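Local coordinates for hypothetical protein Atu2327 (Agrobacterium tumefaciens, PDB 2O8I), which is of unknown function but belongs to the OHCU decarboxylase family, and so probably decarboxylates 2-oxo-4-hydroxy-4-carboxy-5-ureidoimidazoline in the breakdown of urate to allantoin, at residues 38-41 with 42-46; 62-66 with 67-71; 120-124 with 125-129. One frame throughout, in Å; residues are numbered along the deposited sequence.

Overall arrangement
The three contacts are local and involve three different helices of an all-helical chain. Contacts 1 and 2 are partly buried, and contact 3 is at the surface. Contact 1 is a mid-helix i to i+4 pairing in helix 37-50. Contacts 2 and 3 are the starts of helices 66-74 and 124-135, and both use side-chain caps: a lone N-cap bond in contact 2, a reciprocal box in contact 3. Contact 2 makes a salt bridge to the second subunit, whereas segment 120-124 packs on it at Lys-120. Contacts 1 and 2 are on opposite sides of the chain's centre, about 23 Å apart between centres. Contacts 2 and 3 touch, with Leu-66 CD2 3.9 Å from Ile-127 CG2.

Contact 1: 38-41 with 42-46; sequences KAVH and GALCA
Cys-45 lays its sulfur over one face of the His-41 imidazole, one helical turn further along helix 37-50. The SG is 3.5 Å from the centroid of the His-41 ring. The line between them is 23° off the ring normal. The sulfur is displaced toward the rim, above the CE1 and NE2 side of the ring. CG of His-41 lies opposite the backbone N (chi1 -177°), which swings the imidazole alongside its own carbonyl carbon and toward Cys-45. The far end of the ring is tied down elsewhere: NE2 is hydrogen-bonded to the backbone O of Glu-151 on helix 139-161.

A second pair packs quite differently. Val-40 and Leu-44 run side by side and point the same way, with Val-40 CG1 3.8 Å from Leu-44 CD1. Both also touch Phe-11 of helix 4-11.

Regular i to i+4 bonds carry the backbone beneath. Cys-45 N donates to His-41 O at 2.8 Å, and Leu-44 N to Val-40 O at 2.9 Å. The tie from His-41 to Glu-151 O is set amid largely apolar packing on Ala-154 and Leu-158 of helix 139-161. That bond probably limits how far the imidazole can turn, while the sulfur occupies one face.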
# COMPACT_ATOMS: atom_id res chain seq x y z
N LYS A 38 -2.77 -16.40 14.27
CA LYS A 38 -4.06 -16.66 14.95
C LYS A 38 -4.30 -15.76 16.14
O LYS A 38 -5.33 -15.06 16.20
CB LYS A 38 -4.20 -18.11 15.38
CG LYS A 38 -4.85 -19.00 14.29
CD LYS A 38 -5.23 -20.45 14.84
CE LYS A 38 -6.50 -20.47 15.82
NZ LYS A 38 -6.15 -20.29 17.30
N ALA A 39 -3.34 -15.75 17.07
CA ALA A 39 -3.43 -14.93 18.28
C ALA A 39 -3.56 -13.46 17.92
O ALA A 39 -4.54 -12.83 18.28
CB ALA A 39 -2.26 -15.16 19.21
N VAL A 40 -2.61 -12.90 17.18
CA VAL A 40 -2.62 -11.45 16.93
C VAL A 40 -3.85 -11.03 16.11
O VAL A 40 -4.45 -9.97 16.35
CB VAL A 40 -1.32 -10.96 16.25
CG1 VAL A 40 -1.39 -9.50 15.95
CG2 VAL A 40 -0.10 -11.27 17.10
N HIS A 41 -4.25 -11.87 15.16
CA HIS A 41 -5.44 -11.58 14.37
C HIS A 41 -6.70 -11.56 15.22
O HIS A 41 -7.54 -10.68 15.03
CB HIS A 41 -5.60 -12.62 13.27
CG HIS A 41 -6.75 -12.36 12.35
ND1 HIS A 41 -7.98 -12.99 12.50
CD2 HIS A 41 -6.85 -11.60 11.23
CE1 HIS A 41 -8.79 -12.62 11.53
NE2 HIS A 41 -8.13 -11.77 10.75
N GLY A 42 -6.84 -12.53 16.15
CA GLY A 42 -8.00 -12.57 17.00
C GLY A 42 -8.07 -11.25 17.79
O GLY A 42 -9.16 -10.65 17.93
N ALA A 43 -6.91 -10.79 18.27
CA ALA A 43 -6.81 -9.62 19.13
C ALA A 43 -7.13 -8.35 18.36
O ALA A 43 -7.89 -7.51 18.84
CB ALA A 43 -5.44 -9.53 19.75
N LEU A 44 -6.58 -8.24 17.16
CA LEU A 44 -6.85 -7.09 16.29
C LEU A 44 -8.31 -7.05 15.80
O LEU A 44 -8.96 -5.98 15.88
CB LEU A 44 -5.85 -7.03 15.14
CG LEU A 44 -4.37 -6.87 15.56
CD1 LEU A 44 -3.49 -6.75 14.32
CD2 LEU A 44 -4.12 -5.66 16.51
N CYS A 45 -8.85 -8.18 15.33
CA CYS A 45 -10.27 -8.23 14.96
C CYS A 45 -11.17 -7.83 16.12
O CYS A 45 -12.17 -7.11 15.92
CB CYS A 45 -10.67 -9.59 14.40
SG CYS A 45 -9.89 -9.86 12.81
N ALA A 46 -10.83 -8.28 17.32
CA ALA A 46 -11.61 -7.92 18.49
C ALA A 46 -11.77 -6.42 18.60
O ALA A 46 -12.88 -5.94 18.82
CB ALA A 46 -11.01 -8.50 19.77

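Contact 2: 62-66 with 67-71; sequences AHPDL and AGKLA
Lys-69 reaches back across the first turn of helix 66-74 and donates from NZ to His-63 NE2 at 2.8 Å. The ammonium nitrogen meets the ring at its edge, 10° out of the plane. The two side chains cross at about a right angle. Lys-69 can span this gap because its chain is extended beyond CG. On its way it crosses Pro-64, with Lys-69 CE 3.9 Å from Pro-64 CG. The CD of Pro-64 lies over one face of the His-63 ring.

Asp-65 is the N-cap residue, and its OD1 accepts from Gly-68 N at 3.0 Å. The amide meets this oxygen nearly head-on to the C-O bond. Asp-65 O accepts from Lys-69 N at 3.1 Å, which holds the backbone from which the lysine side chain springs. Leu-70 N donates to Leu-66 O at 2.9 Å.

Further out, Val-150 and Ile-153 of helix 139-161 pack on His-63. His-63 lies in the HPDL sequence of the OHCU decarboxylase family and is probably the counterpart of its active-site histidine. Lys-69 NZ also forms a salt bridge to Glu-75 OE1 of the second subunit. NZ thus joins His-63 NE2 to the dimer interface, which may help place the imidazole.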
# COMPACT_ATOMS: atom_id res chain seq x y z
N ALA A 62 -9.95 3.91 4.35
CA ALA A 62 -8.49 4.08 4.31
C ALA A 62 -7.83 2.94 3.52
O ALA A 62 -6.69 3.05 3.08
CB ALA A 62 -7.91 4.14 5.74
N HIS A 63 -8.56 1.83 3.37
CA HIS A 63 -8.02 0.68 2.70
C HIS A 63 -7.64 0.94 1.22
O HIS A 63 -8.36 1.63 0.49
CB HIS A 63 -9.01 -0.46 2.81
CG HIS A 63 -8.41 -1.79 2.56
ND1 HIS A 63 -7.96 -2.60 3.57
CD2 HIS A 63 -8.15 -2.45 1.40
CE1 HIS A 63 -7.47 -3.72 3.06
NE2 HIS A 63 -7.58 -3.66 1.75
N PRO A 64 -6.47 0.44 0.78
CA PRO A 64 -6.10 0.70 -0.62
C PRO A 64 -6.99 -0.03 -1.62
O PRO A 64 -7.52 -1.13 -1.33
CB PRO A 64 -4.67 0.14 -0.72
CG PRO A 64 -4.53 -0.79 0.42
CD PRO A 64 -5.42 -0.29 1.52
N ASP A 65 -7.15 0.59 -2.78
CA ASP A 65 -7.87 -0.04 -3.88
C ASP A 65 -7.00 -1.10 -4.57
O ASP A 65 -5.77 -1.16 -4.42
CB ASP A 65 -8.41 1.00 -4.87
CG ASP A 65 -7.33 1.87 -5.45
OD1 ASP A 65 -6.14 1.52 -5.47
OD2 ASP A 65 -7.67 2.93 -5.95
N LEU A 66 -7.67 -1.96 -5.31
CA LEU A 66 -7.03 -3.04 -5.98
C LEU A 66 -5.83 -2.63 -6.87
O LEU A 66 -4.72 -3.18 -6.77
CB LEU A 66 -8.11 -3.74 -6.76
CG LEU A 66 -7.79 -5.15 -7.16
CD1 LEU A 66 -7.05 -5.85 -6.08
CD2 LEU A 66 -9.12 -5.77 -7.38
N ALA A 67 -6.01 -1.64 -7.73
CA ALA A 67 -4.87 -1.18 -8.58
C ALA A 67 -3.67 -0.77 -7.77
O ALA A 67 -2.54 -1.09 -8.13
CB ALA A 67 -5.29 -0.09 -9.48
N GLY A 68 -3.89 -0.11 -6.65
CA GLY A 68 -2.83 0.24 -5.73
C GLY A 68 -2.14 -0.98 -5.15
O GLY A 68 -0.92 -0.95 -4.92
N LYS A 69 -2.88 -2.06 -4.90
CA LYS A 69 -2.22 -3.25 -4.37
C LYS A 69 -1.38 -3.89 -5.48
O LYS A 69 -0.26 -4.34 -5.23
CB LYS A 69 -3.21 -4.25 -3.78
CG LYS A 69 -3.98 -3.76 -2.58
CD LYS A 69 -4.95 -4.84 -2.00
CE LYS A 69 -5.35 -4.47 -0.54
NZ LYS A 69 -6.34 -5.44 0.05
N LEU A 70 -1.94 -3.94 -6.68
CA LEU A 70 -1.24 -4.56 -7.81
C LEU A 70 0.06 -3.83 -8.13
O LEU A 70 1.09 -4.45 -8.41
CB LEU A 70 -2.17 -4.63 -9.04
CG LEU A 70 -3.36 -5.58 -8.81
CD1 LEU A 70 -4.31 -5.48 -9.96
CD2 LEU A 70 -2.91 -7.01 -8.71
N ALA A 71 0.02 -2.50 -8.05
CA ALA A 71 1.21 -1.72 -8.27
C ALA A 71 2.28 -1.94 -7.21
O ALA A 71 3.47 -2.03 -7.51
CB ALA A 71 0.86 -0.26 -8.38

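Contact 3: 120-124 with 125-129; sequences KGLNR and HDILS
In Asn-123, CG sits between the backbone N and the carbonyl carbon (chi1 62°), which folds the amide over the first turn of helix 124-135. In Asp-126, CG lies opposite its carbonyl carbon (chi1 -60°), and the carboxylate reaches back to Asn-123, the cap residue. Together the two residues form a capping box.

Two bonds close the box. Asn-123 OD1 accepts from Asp-126 N at 2.8 Å, with the donor tilted from the plane of the amide carbonyl. Asp-126 OD2 accepts from Asn-123 N, also at 2.8 Å. That amide meets the anti side of the carboxylate and stands 29° out of its plane. The Asn-123 amide and the Asp-126 carboxylate are stacked, although the side chains as a whole cross at about a right angle. Asn-123 CG is 3.2 Å from Asp-126 OD2. The box gives partners to two amide groups and pins Asn-123 and Asp-126 together at the helix start, each side chain accepting the other's backbone N-H.

Leu-122 adds an apolar touch beside the box, its CG 3.6 Å from Asp-126 CB. Ile-127 is buried and packs on Phe-100 of helix 94-111.

The first bond of the Arg-124 side chain points away from residues 125-129, though its CB touches them. Its guanidinium stands obliquely to the His-125 ring, with Arg-124 NH2 3.6 Å from His-125 NE2. Its NE has a long, weak ion pair with Glu-96, and Phe-100 packs against the side chain.

One turn on, Leu-128 follows Arg-124. Leu-128 N donates to Arg-124 O at 3.1 Å in an almost straight bond, and Leu-128 CD1 lies 3.6 Å from Arg-124 NH1.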
# COMPACT_ATOMS: atom_id res chain seq x y z
N LYS A 120 -5.70 -13.39 -2.48
CA LYS A 120 -4.88 -14.61 -2.49
C LYS A 120 -5.61 -15.73 -3.23
O LYS A 120 -6.76 -16.03 -2.93
CB LYS A 120 -4.44 -15.06 -1.08
CG LYS A 120 -3.72 -16.41 -1.06
CD LYS A 120 -2.65 -16.65 0.07
CE LYS A 120 -1.51 -15.58 0.15
NZ LYS A 120 -0.82 -15.29 -1.16
N GLY A 121 -4.94 -16.32 -4.22
CA GLY A 121 -5.51 -17.42 -4.99
C GLY A 121 -6.57 -17.05 -6.03
O GLY A 121 -7.19 -17.91 -6.62
N LEU A 122 -6.78 -15.76 -6.28
CA LEU A 122 -7.89 -15.34 -7.12
C LEU A 122 -7.33 -14.91 -8.47
O LEU A 122 -6.26 -14.29 -8.55
CB LEU A 122 -8.67 -14.18 -6.45
CG LEU A 122 -10.00 -14.47 -5.70
CD1 LEU A 122 -10.02 -15.66 -4.72
CD2 LEU A 122 -10.56 -13.27 -5.04
N ASN A 123 -8.05 -15.25 -9.52
CA ASN A 123 -7.67 -14.78 -10.83
C ASN A 123 -8.52 -13.56 -11.20
O ASN A 123 -9.43 -13.16 -10.46
CB ASN A 123 -7.78 -15.93 -11.85
CG ASN A 123 -9.20 -16.45 -11.98
OD1 ASN A 123 -10.15 -15.67 -12.15
ND2 ASN A 123 -9.37 -17.77 -11.91
N ARG A 124 -8.25 -13.00 -12.36
CA ARG A 124 -8.99 -11.86 -12.87
C ARG A 124 -10.50 -12.09 -12.94
O ARG A 124 -11.26 -11.22 -12.54
CB ARG A 124 -8.47 -11.49 -14.26
CG ARG A 124 -9.15 -10.27 -14.83
CD ARG A 124 -8.58 -9.93 -16.19
NE ARG A 124 -8.70 -11.04 -17.14
CZ ARG A 124 -9.68 -11.17 -18.02
NH1 ARG A 124 -10.67 -10.26 -18.06
NH2 ARG A 124 -9.68 -12.20 -18.84
N HIS A 125 -10.92 -13.25 -13.45
CA HIS A 125 -12.33 -13.60 -13.47
C HIS A 125 -12.99 -13.61 -12.10
O HIS A 125 -14.08 -13.03 -11.95
CB HIS A 125 -12.57 -14.93 -14.18
CG HIS A 125 -12.33 -14.83 -15.64
ND1 HIS A 125 -13.03 -13.94 -16.44
CD2 HIS A 125 -11.45 -15.47 -16.44
CE1 HIS A 125 -12.57 -14.04 -17.68
NE2 HIS A 125 -11.62 -14.97 -17.71
N ASP A 126 -12.33 -14.21 -11.10
CA ASP A 126 -12.88 -14.24 -9.74
C ASP A 126 -13.24 -12.85 -9.27
O ASP A 126 -14.24 -12.66 -8.58
CB ASP A 126 -11.90 -14.86 -8.74
CG ASP A 126 -11.55 -16.28 -9.08
OD1 ASP A 126 -12.46 -17.03 -9.49
OD2 ASP A 126 -10.36 -16.66 -8.97
N ILE A 127 -12.42 -11.88 -9.66
CA ILE A 127 -12.58 -10.52 -9.18
C ILE A 127 -13.73 -9.80 -9.88
O ILE A 127 -14.60 -9.17 -9.21
CB ILE A 127 -11.25 -9.72 -9.29
CG1 ILE A 127 -10.36 -10.10 -8.10
CG2 ILE A 127 -11.52 -8.20 -9.32
CD1 ILE A 127 -8.91 -10.08 -8.41
N LEU A 128 -13.74 -9.91 -11.22
CA LEU A 128 -14.86 -9.43 -12.02
C LEU A 128 -16.19 -10.02 -11.53
O LEU A 128 -17.21 -9.33 -11.46
CB LEU A 128 -14.60 -9.73 -13.48
CG LEU A 128 -13.37 -8.96 -13.99
CD1 LEU A 128 -12.93 -9.34 -15.42
CD2 LEU A 128 -13.64 -7.46 -13.87
N SER A 129 -16.16 -11.29 -11.13
CA SER A 129 -17.38 -11.96 -10.70
C SER A 129 -17.90 -11.31 -9.43
O SER A 129 -19.09 -10.97 -9.32
CB SER A 129 -17.13 -13.47 -10.49
OG SER A 129 -18.17 -14.09 -9.77